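Local coordinates for peroxisomal fatty acid beta-oxidation multifunctional protein MFP2 (Arabidopsis thaliana, PDB 2WTB) that carries out enoyl-CoA hydration and 3-hydroxyacyl-CoA dehydrogenation in peroxisomal fatty acid beta-oxidation during seed germination, at residues Arg127-Ala132 with Gly182-Val187; Leu154-Gly159 with Asp219-Leu224; Tyr682-Leu687 with Phe703-Gly708. All coordinates share one frame; numbering follows the deposited sequence.

Overall arrangement
Interactions 1 and 2 both belong to the N-terminal crotonase-like part of the chain. Their segments alternate along the sequence, their centres lie 19 Å apart, and they touch where Leu183 packs on Leu157 and Val158. Interaction 1 pairs strand 126-129 with the edge strand 186-187 of the six-stranded sheet; interaction 2 sets the end of helix 150-158 against the loop leading to helix 224-241. Interaction 3 follows much later, joining helices 680-694 and 702-710 in the C-terminal region, its centre about 57 and 54 Å from those of interactions 1 and 2. The first two thus lie in the hydratase/isomerase part, and the third lies in the distant region associated with dehydrogenase activity.

Interaction 1 of 3, residues Arg127-Ala132 with Gly182-Val187; sequences RISAPA and GLIDAV
Strand 186-187 closes one edge of the crotonase-fold beta sheet by pairing in parallel with strand 126-129, Ile128 opposite Ala186 and Ser129 opposite Val187. The tight part of the contact surrounds Arg127. Its carbonyl O takes two N-H groups: Asp185 N at 2.8 Å, in the carbonyl plane, and Ala186 N at 3.3 Å, nearly along the C=O axis. Asp185 also accepts in return, its OD2 receiving Arg127 N at 2.7 Å on the anti lone pair, a position reached because CG stands beside its own backbone N (chi1 -70°). The same OD2 forms a long salt bridge to Arg127 NH1, with guanidinium and carboxylate planes 47° apart. Firmer bonds fix the rest of that guanidinium, since NE and NH2 donate to the carbonyls of Ala121 and Met122 of helix 116-123, which carries Glu119, the predicted nucleophile. Further along, Ser129 N bonds to Ala186 O at 3.0 Å, while Ile184 sets both CG2 and CD1 against Ser129 CB. On the sheet face bearing Ile128 and Ala186, Ile128 CD1 meets Ala186 CB at 3.8 Å, and Ile128 also packs on Leu193, Thr196 and Trp200 of helix 193-205. Packing loosens towards Pro131 and Val187, both partly exposed. There the Val187 side chain, with CG1 anti to its backbone N, brings that one methyl to 3.7 Å from Pro131 CA.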
loop_
_atom_site.group_PDB
_atom_site.type_symbol
_atom_site.label_atom_id
_atom_site.label_comp_id
_atom_site.label_asym_id
_atom_site.label_seq_id
_atom_site.Cartn_x
_atom_site.Cartn_y
_atom_site.Cartn_z
ATOM N N ARG A 127 2.941 25.712 -19.149
ATOM C CA ARG A 127 2.231 24.440 -19.025
ATOM C C ARG A 127 0.737 24.523 -19.322
ATOM O O ARG A 127 -0.001 25.266 -18.674
ATOM C CB ARG A 127 2.465 23.835 -17.638
ATOM C CG ARG A 127 3.868 23.298 -17.453
ATOM C CD ARG A 127 4.406 23.599 -16.069
ATOM N NE ARG A 127 5.797 24.014 -16.163
ATOM C CZ ARG A 127 6.202 25.277 -16.118
ATOM N NH1 ARG A 127 5.325 26.255 -15.946
ATOM N NH2 ARG A 127 7.490 25.560 -16.219
ATOM N N ILE A 128 0.302 23.748 -20.309
ATOM C CA ILE A 128 -1.115 23.608 -20.614
ATOM C C ILE A 128 -1.573 22.229 -20.163
ATOM O O ILE A 128 -0.885 21.237 -20.401
ATOM C CB ILE A 128 -1.390 23.761 -22.118
ATOM C CG1 ILE A 128 -0.700 25.013 -22.659
ATOM C CG2 ILE A 128 -2.887 23.809 -22.380
ATOM C CD1 ILE A 128 -0.967 26.251 -21.834
ATOM N N SER A 129 -2.729 22.162 -19.513
ATOM C CA SER A 129 -3.203 20.897 -18.965
ATOM C C SER A 129 -4.697 20.675 -19.178
ATOM O O SER A 129 -5.473 21.627 -19.278
ATOM C CB SER A 129 -2.875 20.806 -17.473
ATOM O OG SER A 129 -3.192 19.527 -16.954
ATOM N N ALA A 130 -5.085 19.407 -19.246
ATOM C CA ALA A 130 -6.487 19.029 -19.343
ATOM C C ALA A 130 -7.102 19.024 -17.949
ATOM O O ALA A 130 -6.403 18.796 -16.963
ATOM C CB ALA A 130 -6.621 17.663 -19.994
ATOM N N PRO A 131 -8.417 19.269 -17.867
ATOM C CA PRO A 131 -9.170 19.489 -16.628
ATOM C C PRO A 131 -8.693 18.721 -15.390
ATOM O O PRO A 131 -8.132 19.341 -14.488
ATOM C CB PRO A 131 -10.585 19.076 -17.019
ATOM C CG PRO A 131 -10.680 19.512 -18.447
ATOM C CD PRO A 131 -9.296 19.344 -19.049
ATOM N N ALA A 132 -8.909 17.414 -15.334
ATOM C CA ALA A 132 -8.653 16.684 -14.092
ATOM C C ALA A 132 -7.321 15.934 -14.053
ATOM O O ALA A 132 -7.200 14.920 -13.366
ATOM C CB ALA A 132 -9.804 15.731 -13.794
ATOM N N GLY A 182 0.058 28.179 -9.743
ATOM C CA GLY A 182 1.101 28.669 -10.627
ATOM C C GLY A 182 1.896 27.536 -11.246
ATOM O O GLY A 182 2.895 27.764 -11.927
ATOM N N LEU A 183 1.448 26.309 -11.006
ATOM C CA LEU A 183 2.086 25.131 -11.582
ATOM C C LEU A 183 1.637 24.935 -13.026
ATOM O O LEU A 183 2.446 24.627 -13.902
ATOM C CB LEU A 183 1.756 23.892 -10.751
ATOM C CG LEU A 183 2.308 22.561 -11.260
ATOM C CD1 LEU A 183 3.797 22.666 -11.531
ATOM C CD2 LEU A 183 2.019 21.456 -10.260
ATOM N N ILE A 184 0.337 25.124 -13.255
ATOM C CA ILE A 184 -0.261 25.031 -14.585
ATOM C C ILE A 184 -0.695 26.412 -15.072
ATOM O O ILE A 184 -1.387 27.139 -14.361
ATOM C CB ILE A 184 -1.496 24.109 -14.582
ATOM C CG1 ILE A 184 -1.105 22.687 -14.184
ATOM C CG2 ILE A 184 -2.163 24.111 -15.946
ATOM C CD1 ILE A 184 -0.167 22.017 -15.167
ATOM N N ASP A 185 -0.295 26.762 -16.290
ATOM C CA ASP A 185 -0.558 28.092 -16.835
ATOM C C ASP A 185 -1.963 28.247 -17.412
ATOM O O ASP A 185 -2.499 29.352 -17.456
ATOM C CB ASP A 185 0.479 28.441 -17.902
ATOM C CG ASP A 185 1.854 28.685 -17.317
ATOM O OD1 ASP A 185 1.961 29.477 -16.359
ATOM O OD2 ASP A 185 2.827 28.088 -17.820
ATOM N N ALA A 186 -2.553 27.145 -17.862
ATOM C CA ALA A 186 -3.883 27.191 -18.463
ATOM C C ALA A 186 -4.547 25.818 -18.488
ATOM O O ALA A 186 -3.886 24.802 -18.705
ATOM C CB ALA A 186 -3.812 27.771 -19.870
ATOM N N VAL A 187 -5.857 25.799 -18.262
ATOM C CA VAL A 187 -6.629 24.564 -18.319
ATOM C C VAL A 187 -7.619 24.605 -19.479
ATOM O O VAL A 187 -8.535 25.426 -19.498
ATOM C CB VAL A 187 -7.401 24.307 -17.011
ATOM C CG1 VAL A 187 -8.261 23.057 -17.144
ATOM C CG2 VAL A 187 -6.441 24.172 -15.843
#

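Interaction 2 of 3, residues Leu154-Gly159 with Asp219-Leu224; sequences LPRLVG and DKLPPL
Lys220 and Leu221 meet the last turn of helix 150-158, Lys220 lying along its carbonyl end and Leu221 meeting Pro155 and Arg156. The lysine chain lies against backbone carbonyls: CG rests 3.3 Å from Arg156 O, and bends at chi2, chi3 and chi4, all near -60°, curl the chain round until NZ makes a weak hydrogen bond of 3.5 Å to Leu157 O. An ammonium group beside these C-terminal carbonyls is likely to interact favourably with the helix dipole. An alanine in place of Lys220 removes everything beyond CB, and would probably leave Arg156 O less covered and Leu157 O without its weak ammonium bond. Leu221 forks over the neighbouring residues, CD2 reaching Pro155 O at 3.8 Å and Pro155 CB at 4.2 Å, while CD1 sits 3.8 Å above one face of the Arg156 guanidinium, towards its rim. In the crotonase-like domain this seats the loop before helix 224-241 on the joint between helices 150-158 and 160-169. Gly159, with positive phi, is the first residue beyond helix 150-158 and occupies the N-cap position of helix 160-169; its CA passes 4.0 Å from Lys220 O. Behind the first shell, the Arg156 chain is extended from CG to NE, and NH1 is held by Lys217 O. On the inner side, Leu154 and Leu157 pack on Met122 of helix 116-123, the helix bearing the predicted nucleophile Glu119.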
loop_
_atom_site.group_PDB
_atom_site.type_symbol
_atom_site.label_atom_id
_atom_site.label_comp_id
_atom_site.label_asym_id
_atom_site.label_seq_id
_atom_site.Cartn_x
_atom_site.Cartn_y
_atom_site.Cartn_z
ATOM N N LEU A 154 9.751 22.879 -8.277
ATOM C CA LEU A 154 8.455 22.818 -7.600
ATOM C C LEU A 154 8.259 23.958 -6.595
ATOM O O LEU A 154 7.275 24.692 -6.678
ATOM C CB LEU A 154 8.234 21.454 -6.935
ATOM C CG LEU A 154 6.882 21.254 -6.241
ATOM C CD1 LEU A 154 5.732 21.619 -7.166
ATOM C CD2 LEU A 154 6.731 19.826 -5.744
ATOM N N PRO A 155 9.193 24.112 -5.642
ATOM C CA PRO A 155 9.061 25.218 -4.687
ATOM C C PRO A 155 9.039 26.581 -5.377
ATOM O O PRO A 155 8.383 27.500 -4.893
ATOM C CB PRO A 155 10.316 25.084 -3.816
ATOM C CG PRO A 155 10.705 23.650 -3.938
ATOM C CD PRO A 155 10.363 23.267 -5.344
ATOM N N ARG A 156 9.744 26.704 -6.497
ATOM C CA ARG A 156 9.793 27.967 -7.229
ATOM C C ARG A 156 8.518 28.253 -8.029
ATOM O O ARG A 156 8.244 29.402 -8.381
ATOM C CB ARG A 156 11.020 28.010 -8.144
ATOM C CG ARG A 156 12.330 28.068 -7.384
ATOM C CD ARG A 156 13.528 27.955 -8.305
ATOM N NE ARG A 156 14.760 27.761 -7.544
ATOM C CZ ARG A 156 15.533 28.751 -7.113
ATOM N NH1 ARG A 156 15.207 30.008 -7.370
ATOM N NH2 ARG A 156 16.634 28.481 -6.426
ATOM N N LEU A 157 7.739 27.214 -8.309
ATOM C CA LEU A 157 6.512 27.374 -9.091
ATOM C C LEU A 157 5.255 27.445 -8.226
ATOM O O LEU A 157 4.306 28.154 -8.562
ATOM C CB LEU A 157 6.374 26.251 -10.125
ATOM C CG LEU A 157 7.243 26.387 -11.376
ATOM C CD1 LEU A 157 7.122 25.155 -12.258
ATOM C CD2 LEU A 157 6.873 27.641 -12.151
ATOM N N VAL A 158 5.250 26.717 -7.113
ATOM C CA VAL A 158 4.048 26.615 -6.293
ATOM C C VAL A 158 4.248 27.158 -4.887
ATOM O O VAL A 158 3.288 27.300 -4.130
ATOM C CB VAL A 158 3.553 25.159 -6.189
ATOM C CG1 VAL A 158 3.483 24.524 -7.569
ATOM C CG2 VAL A 158 4.457 24.355 -5.267
ATOM N N GLY A 159 5.495 27.463 -4.543
ATOM C CA GLY A 159 5.822 27.930 -3.209
ATOM C C GLY A 159 6.479 26.833 -2.394
ATOM O O GLY A 159 6.352 25.652 -2.716
ATOM N N ASP A 219 10.295 34.702 -7.331
ATOM C CA ASP A 219 8.983 35.263 -7.016
ATOM C C ASP A 219 8.246 34.552 -5.884
ATOM O O ASP A 219 7.660 35.198 -5.024
ATOM C CB ASP A 219 8.091 35.244 -8.262
ATOM C CG ASP A 219 8.080 36.568 -8.994
ATOM O OD1 ASP A 219 8.325 37.611 -8.349
ATOM O OD2 ASP A 219 7.814 36.565 -10.213
ATOM N N LYS A 220 8.262 33.222 -5.900
ATOM C CA LYS A 220 7.406 32.443 -5.010
ATOM C C LYS A 220 8.086 32.003 -3.717
ATOM O O LYS A 220 7.419 31.545 -2.789
ATOM C CB LYS A 220 6.848 31.221 -5.744
ATOM C CG LYS A 220 6.100 31.553 -7.026
ATOM C CD LYS A 220 4.953 32.520 -6.766
ATOM C CE LYS A 220 3.944 31.930 -5.795
ATOM N NZ LYS A 220 3.404 30.633 -6.282
ATOM N N LEU A 221 9.406 32.139 -3.655
ATOM C CA LEU A 221 10.151 31.731 -2.467
ATOM C C LEU A 221 10.020 32.749 -1.341
ATOM O O LEU A 221 9.847 33.942 -1.591
ATOM C CB LEU A 221 11.629 31.519 -2.796
ATOM C CG LEU A 221 11.964 30.404 -3.783
ATOM C CD1 LEU A 221 13.467 30.308 -3.976
ATOM C CD2 LEU A 221 11.394 29.078 -3.307
ATOM N N PRO A 222 10.087 32.270 -0.094
ATOM C CA PRO A 222 10.111 33.123 1.097
ATOM C C PRO A 222 11.490 33.753 1.275
ATOM O O PRO A 222 12.450 33.305 0.644
ATOM C CB PRO A 222 9.837 32.138 2.243
ATOM C CG PRO A 222 9.341 30.886 1.595
ATOM C CD PRO A 222 9.993 30.844 0.257
ATOM N N PRO A 223 11.590 34.788 2.124
ATOM C CA PRO A 223 12.892 35.391 2.425
ATOM C C PRO A 223 13.862 34.343 2.960
ATOM O O PRO A 223 13.444 33.429 3.670
ATOM C CB PRO A 223 12.558 36.414 3.513
ATOM C CG PRO A 223 11.124 36.757 3.277
ATOM C CD PRO A 223 10.483 35.485 2.803
ATOM N N LEU A 224 15.138 34.483 2.615
ATOM C CA LEU A 224 16.162 33.509 2.988
ATOM C C LEU A 224 16.003 33.003 4.421
ATOM O O LEU A 224 16.063 31.799 4.670
ATOM C CB LEU A 224 17.558 34.108 2.784
ATOM C CG LEU A 224 18.774 33.178 2.853
ATOM C CD1 LEU A 224 19.986 33.831 2.199
ATOM C CD2 LEU A 224 19.089 32.777 4.287
#

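Interaction 3 of 3, residues Tyr682-Leu687 with Phe703-Gly708; sequences YIYSRL and FLAERG
Tyr684 and Leu704 face each other across the gap between helices 680-694 and 702-710, and each points toward the opposite helix. The tyrosine has CG anti to its backbone N (chi1 172°), which brings the CD1-CE1 side of the ring against Ala705. CE1 comes to 3.4 Å from Ala705 CB, while the carbonyl O of Ala705 lies over the centre of one ring face, 4.1 Å above the plane. That oxygen also accepts a hydrogen bond from Ser709 OG one turn further on, so it is not left to the ring alone. Leu704, with CG likewise anti to its backbone N, splits its two methyls between different neighbours on the first helix. CD2 packs at 3.8 Å against Tyr684 CB, at the root of the ring. CD1 instead touches two residues a turn apart, Ile683 and Leu687, approaching CD2 of Leu687 to 4.1 Å; the two leucine side chains cross at about a right angle. Gly708 also meets the root of the tyrosine, its CA 4.0 Å from Tyr684 CB. A side chain at this glycine would run straight into that CB, so its absence lets the backbones come together here. No hydrogen bond links the two segments, and the contact is made by apolar surfaces. On the far side of the first helix, Tyr682 bonds through OH to Glu629 of helix 624-644, whose Phe633 also receives Ile683. The segment axes approach to 8.9 Å and cross at -120°, a crossing in which helix 702-710 offers the small residues Ala705 and Gly708 to Tyr684, between two successive helices of the helical C-terminal region.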
loop_
_atom_site.group_PDB
_atom_site.type_symbol
_atom_site.label_atom_id
_atom_site.label_comp_id
_atom_site.label_asym_id
_atom_site.label_seq_id
_atom_site.Cartn_x
_atom_site.Cartn_y
_atom_site.Cartn_z
ATOM N N TYR A 682 21.711 -16.742 11.056
ATOM C CA TYR A 682 21.567 -16.039 12.325
ATOM C C TYR A 682 20.244 -16.398 12.997
ATOM O O TYR A 682 20.225 -16.925 14.109
ATOM C CB TYR A 682 21.646 -14.528 12.106
ATOM C CG TYR A 682 21.494 -13.714 13.372
ATOM C CD1 TYR A 682 22.608 -13.261 14.068
ATOM C CD2 TYR A 682 20.237 -13.395 13.868
ATOM C CE1 TYR A 682 22.473 -12.514 15.224
ATOM C CE2 TYR A 682 20.093 -12.650 15.024
ATOM C CZ TYR A 682 21.214 -12.212 15.697
ATOM O OH TYR A 682 21.073 -11.471 16.848
ATOM N N ILE A 683 19.141 -16.108 12.312
ATOM C CA ILE A 683 17.805 -16.408 12.826
ATOM C C ILE A 683 17.701 -17.855 13.306
ATOM O O ILE A 683 17.098 -18.133 14.341
ATOM C CB ILE A 683 16.717 -16.138 11.763
ATOM C CG1 ILE A 683 16.730 -14.666 11.351
ATOM C CG2 ILE A 683 15.343 -16.528 12.287
ATOM C CD1 ILE A 683 15.631 -14.291 10.381
ATOM N N TYR A 684 18.292 -18.770 12.544
ATOM C CA TYR A 684 18.309 -20.181 12.909
ATOM C C TYR A 684 19.092 -20.400 14.199
ATOM O O TYR A 684 18.556 -20.910 15.182
ATOM C CB TYR A 684 18.910 -21.013 11.775
ATOM C CG TYR A 684 19.157 -22.467 12.118
ATOM C CD1 TYR A 684 18.103 -23.318 12.424
ATOM C CD2 TYR A 684 20.442 -22.992 12.116
ATOM C CE1 TYR A 684 18.324 -24.648 12.732
ATOM C CE2 TYR A 684 20.672 -24.321 12.420
ATOM C CZ TYR A 684 19.610 -25.145 12.728
ATOM O OH TYR A 684 19.834 -26.470 13.032
ATOM N N SER A 685 20.361 -20.003 14.185
ATOM C CA SER A 685 21.242 -20.176 15.335
ATOM C C SER A 685 20.648 -19.577 16.606
ATOM O O SER A 685 20.756 -20.158 17.687
ATOM C CB SER A 685 22.611 -19.550 15.054
ATOM O OG SER A 685 23.446 -19.611 16.199
ATOM N N ARG A 686 20.021 -18.415 16.469
ATOM C CA ARG A 686 19.446 -17.712 17.608
ATOM C C ARG A 686 18.146 -18.368 18.070
ATOM O O ARG A 686 17.849 -18.406 19.264
ATOM C CB ARG A 686 19.198 -16.244 17.252
ATOM C CG ARG A 686 18.810 -15.363 18.430
ATOM C CD ARG A 686 20.028 -14.793 19.147
ATOM N NE ARG A 686 20.878 -15.833 19.720
ATOM C CZ ARG A 686 22.004 -16.268 19.162
ATOM N NH1 ARG A 686 22.421 -15.752 18.014
ATOM N NH2 ARG A 686 22.713 -17.221 19.753
ATOM N N LEU A 687 17.381 -18.890 17.117
ATOM C CA LEU A 687 16.080 -19.486 17.408
ATOM C C LEU A 687 16.237 -20.870 18.034
ATOM O O LEU A 687 15.326 -21.371 18.695
ATOM C CB LEU A 687 15.238 -19.564 16.132
ATOM C CG LEU A 687 13.715 -19.441 16.241
ATOM C CD1 LEU A 687 13.308 -18.511 17.370
ATOM C CD2 LEU A 687 13.135 -18.957 14.919
ATOM N N PHE A 703 11.846 -26.390 7.521
ATOM C CA PHE A 703 12.186 -25.513 6.406
ATOM C C PHE A 703 13.257 -24.488 6.785
ATOM O O PHE A 703 14.243 -24.316 6.068
ATOM C CB PHE A 703 10.931 -24.809 5.881
ATOM C CG PHE A 703 11.204 -23.789 4.813
ATOM C CD1 PHE A 703 11.331 -24.172 3.487
ATOM C CD2 PHE A 703 11.319 -22.446 5.132
ATOM C CE1 PHE A 703 11.578 -23.232 2.499
ATOM C CE2 PHE A 703 11.565 -21.501 4.150
ATOM C CZ PHE A 703 11.695 -21.894 2.831
ATOM N N LEU A 704 13.062 -23.813 7.915
ATOM C CA LEU A 704 14.001 -22.790 8.362
ATOM C C LEU A 704 15.353 -23.401 8.715
ATOM O O LEU A 704 16.400 -22.870 8.347
ATOM C CB LEU A 704 13.439 -22.032 9.568
ATOM C CG LEU A 704 14.013 -20.643 9.867
ATOM C CD1 LEU A 704 13.201 -19.956 10.953
ATOM C CD2 LEU A 704 15.482 -20.705 10.258
ATOM N N ALA A 705 15.321 -24.518 9.431
ATOM C CA ALA A 705 16.541 -25.180 9.872
ATOM C C ALA A 705 17.416 -25.604 8.696
ATOM O O ALA A 705 18.605 -25.291 8.650
ATOM C CB ALA A 705 16.207 -26.380 10.749
ATOM N N GLU A 706 16.816 -26.314 7.745
ATOM C CA GLU A 706 17.555 -26.841 6.604
ATOM C C GLU A 706 18.170 -25.716 5.774
ATOM O O GLU A 706 19.276 -25.853 5.251
ATOM C CB GLU A 706 16.642 -27.708 5.734
ATOM C CG GLU A 706 17.283 -29.000 5.242
ATOM C CD GLU A 706 18.424 -28.767 4.269
ATOM O OE1 GLU A 706 18.372 -27.771 3.516
ATOM O OE2 GLU A 706 19.368 -29.586 4.253
ATOM N N ARG A 707 17.452 -24.603 5.661
ATOM C CA ARG A 707 17.934 -23.462 4.889
ATOM C C ARG A 707 18.917 -22.603 5.677
ATOM O O ARG A 707 19.860 -22.049 5.112
ATOM C CB ARG A 707 16.769 -22.601 4.401
ATOM C CG ARG A 707 16.010 -23.197 3.233
ATOM C CD ARG A 707 15.160 -22.149 2.535
ATOM N NE ARG A 707 14.560 -22.666 1.308
ATOM C CZ ARG A 707 13.890 -21.921 0.437
ATOM N NH1 ARG A 707 13.733 -20.624 0.657
ATOM N NH2 ARG A 707 13.377 -22.471 -0.655
ATOM N N GLY A 708 18.688 -22.493 6.982
ATOM C CA GLY A 708 19.528 -21.675 7.837
ATOM C C GLY A 708 20.955 -22.181 7.920
ATOM O O GLY A 708 21.905 -21.399 7.891
#